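Local coordinates for protein beta-1,3-1,4-glucanase (Caldicellulosiruptor sp. F32, PDB 5H4R) that binds cellotetraose in its active-site cleft and probably hydrolyses mixed-linkage beta-1,3-1,4-glucans such as lichenan, as a glycoside hydrolase family 5 lichenase, at residues 142-147 with 190-195. The protein carries 1 engineered substitution. Numbering follows the deposited sequence.
Sequences HDIMPG and RLTGSR. With BGC (beta-D-glucopyranose), chain B.
The guanidinium of Arg190 has Ile144 CG1 obliquely beside it, 4.1 Å from NH1, while one of its faces carries the methyl of Thr192, offset toward the rim. The setting is a TIM barrel: the segments belong to the loops after strands 135-139 and 181-184, neighbours in the sheet, and His142 lines the glycan pocket. At the guanidinium edge, in plane, lies a water modelled at two positions too close together to be filled at once. One of these also lies in the plane of the His142 ring, 3.0 Å from ND1, and could accept from Arg190 NH1, so this bridge is doubtful in detail. His142 CE1 comes 3.4 Å from O6 of a glucose unit, approached obliquely. Arginine suits its place because its chain, extended from CG to NE, carries several donors: NE forms a salt bridge with Glu197 and NH1 also bonds to the carbonyl of the engineered Gln188, which together should fix the rotation of the group.

Ile144, at the centre of an inverse gamma turn closed by a weak Met145 N to Asp143 O bond, crosses Arg190 at about a right angle. Beta-branching serves it well, since CG1 meets the guanidinium while CG2, set opposite the backbone N about CA-CB, packs tightly at 3.2 Å from Arg190 O, a buried carbonyl with no polar partner in the model. Thr192 likewise uses both branches: CG2 rests 4.0 Å from Ile144 CG2, and OG1 shares a water with Ile144 O. That water donates to Ile144 O at 2.7 Å, whereas its 2.5 Å separation from Thr192 OG1 is doubtfully short.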
loop_
_atom_site.group_PDB
_atom_site.type_symbol
_atom_site.label_atom_id
_atom_site.label_comp_id
_atom_site.label_asym_id
_atom_site.label_seq_id
_atom_site.Cartn_x
_atom_site.Cartn_y
_atom_site.Cartn_z
ATOM N N HIS A 142 2.125 9.504 -4.973
ATOM C CA HIS A 142 2.337 10.880 -4.488
ATOM C C HIS A 142 1.876 11.905 -5.520
ATOM O O HIS A 142 2.644 12.753 -5.979
ATOM C CB HIS A 142 3.793 11.170 -4.142
ATOM C CG HIS A 142 4.356 10.389 -3.003
ATOM N ND1 HIS A 142 3.739 10.285 -1.771
ATOM C CD2 HIS A 142 5.528 9.714 -2.894
ATOM C CE1 HIS A 142 4.493 9.549 -0.967
ATOM N NE2 HIS A 142 5.589 9.203 -1.622
ATOM N N ASP A 143 0.583 11.835 -5.842
ATOM C CA ASP A 143 -0.082 12.740 -6.768
ATOM C C ASP A 143 -1.178 13.545 -6.074
ATOM O O ASP A 143 -2.119 14.005 -6.718
ATOM C CB ASP A 143 -0.684 11.969 -7.942
ATOM C CG ASP A 143 0.362 11.305 -8.826
ATOM O OD1 ASP A 143 1.525 11.733 -8.810
ATOM O OD2 ASP A 143 -0.009 10.389 -9.593
ATOM N N ILE A 144 -1.067 13.752 -4.763
ATOM C CA ILE A 144 -2.146 14.363 -3.991
ATOM C C ILE A 144 -1.849 15.862 -3.932
ATOM O O ILE A 144 -1.180 16.364 -3.026
ATOM C CB ILE A 144 -2.289 13.728 -2.610
ATOM C CG1 ILE A 144 -2.315 12.194 -2.721
ATOM C CG2 ILE A 144 -3.541 14.270 -1.905
ATOM C CD1 ILE A 144 -3.450 11.615 -3.577
ATOM N N MET A 145 -2.367 16.588 -4.917
ATOM C CA MET A 145 -2.143 18.022 -5.017
ATOM C C MET A 145 -3.219 18.616 -5.912
ATOM O O MET A 145 -3.707 17.942 -6.828
ATOM C CB MET A 145 -0.739 18.315 -5.567
ATOM C CG MET A 145 -0.285 17.377 -6.646
ATOM S SD MET A 145 1.526 17.295 -6.855
ATOM C CE MET A 145 1.761 18.961 -7.411
ATOM N N PRO A 146 -3.603 19.864 -5.683
ATOM C CA PRO A 146 -4.569 20.504 -6.572
ATOM C C PRO A 146 -4.079 20.466 -8.016
ATOM O O PRO A 146 -2.908 20.696 -8.301
ATOM C CB PRO A 146 -4.654 21.934 -6.025
ATOM C CG PRO A 146 -4.261 21.795 -4.577
ATOM C CD PRO A 146 -3.184 20.756 -4.584
ATOM N N GLY A 147 -4.982 20.138 -8.926
ATOM C CA GLY A 147 -4.619 19.970 -10.310
ATOM C C GLY A 147 -4.368 18.536 -10.707
ATOM O O GLY A 147 -4.406 18.227 -11.904
ATOM N N ARG A 190 -6.050 12.646 0.739
ATOM C CA ARG A 190 -6.190 13.498 1.913
ATOM C C ARG A 190 -6.031 14.954 1.498
ATOM O O ARG A 190 -5.600 15.265 0.388
ATOM C CB ARG A 190 -5.157 13.148 2.977
ATOM C CG ARG A 190 -3.727 13.476 2.544
ATOM C CD ARG A 190 -2.704 12.718 3.352
ATOM N NE ARG A 190 -1.373 13.226 3.081
ATOM C CZ ARG A 190 -0.620 12.857 2.050
ATOM N NH1 ARG A 190 -1.068 11.969 1.167
ATOM N NH2 ARG A 190 0.571 13.398 1.876
ATOM N N LEU A 191 -6.346 15.842 2.431
ATOM C CA LEU A 191 -6.054 17.252 2.275
ATOM C C LEU A 191 -4.632 17.420 2.776
ATOM O O LEU A 191 -4.264 16.820 3.786
ATOM C CB LEU A 191 -7.046 18.105 3.072
ATOM C CG LEU A 191 -8.529 17.870 2.736
ATOM C CD1 LEU A 191 -9.425 18.580 3.741
ATOM C CD2 LEU A 191 -8.824 18.354 1.349
ATOM N N THR A 192 -3.809 18.150 2.048
ATOM C CA THR A 192 -2.412 18.303 2.442
ATOM C C THR A 192 -2.141 19.700 2.986
ATOM O O THR A 192 -2.828 20.664 2.660
ATOM C CB THR A 192 -1.462 18.029 1.278
ATOM O OG1 THR A 192 -1.709 18.987 0.246
ATOM C CG2 THR A 192 -1.639 16.631 0.756
ATOM N N GLY A 193 -1.117 19.798 3.830
ATOM C CA GLY A 193 -0.749 21.065 4.424
ATOM C C GLY A 193 -1.891 21.670 5.207
ATOM O O GLY A 193 -2.307 22.803 4.955
ATOM N N SER A 194 -2.435 20.889 6.142
ATOM C CA SER A 194 -3.663 21.232 6.849
ATOM C C SER A 194 -3.691 20.456 8.147
ATOM O O SER A 194 -3.167 19.342 8.219
ATOM C CB SER A 194 -4.899 20.881 6.015
ATOM O OG SER A 194 -6.029 20.628 6.831
ATOM N N ARG A 195 -4.330 21.038 9.162
ATOM C CA ARG A 195 -4.535 20.313 10.413
ATOM C C ARG A 195 -5.290 19.011 10.184
ATOM O O ARG A 195 -5.213 18.100 11.016
ATOM C CB ARG A 195 -5.292 21.178 11.424
ATOM C CG ARG A 195 -6.731 21.475 11.056
ATOM C CD ARG A 195 -7.242 22.645 11.949
ATOM N NE ARG A 195 -8.559 23.133 11.573
ATOM C CZ ARG A 195 -8.828 23.770 10.428
ATOM N NH1 ARG A 195 -7.868 23.987 9.525
ATOM N NH2 ARG A 195 -10.065 24.185 10.176
HETATM C C2 BGC B . 9.373 7.045 2.568
HETATM C C3 BGC B . 10.292 8.238 2.787
HETATM C C4 BGC B . 9.950 9.330 1.774
HETATM C C5 BGC B . 8.456 9.661 1.839
HETATM C C6 BGC B . 8.035 10.654 0.767
HETATM C C1 BGC B . 7.930 7.513 2.664
HETATM O O2 BGC B . 9.651 6.054 3.565
HETATM O O3 BGC B . 11.637 7.771 2.608
HETATM O O4 BGC B . 10.663 10.511 2.175
HETATM O O5 BGC B . 7.701 8.491 1.648
HETATM O O6 BGC B . 6.690 11.108 1.045
HETATM O O HOH W 1 1.190 11.644 -0.889
HETATM O O HOH W 2 0.598 10.297 -1.111
HETATM O O HOH W 3 -0.378 18.658 -1.884
#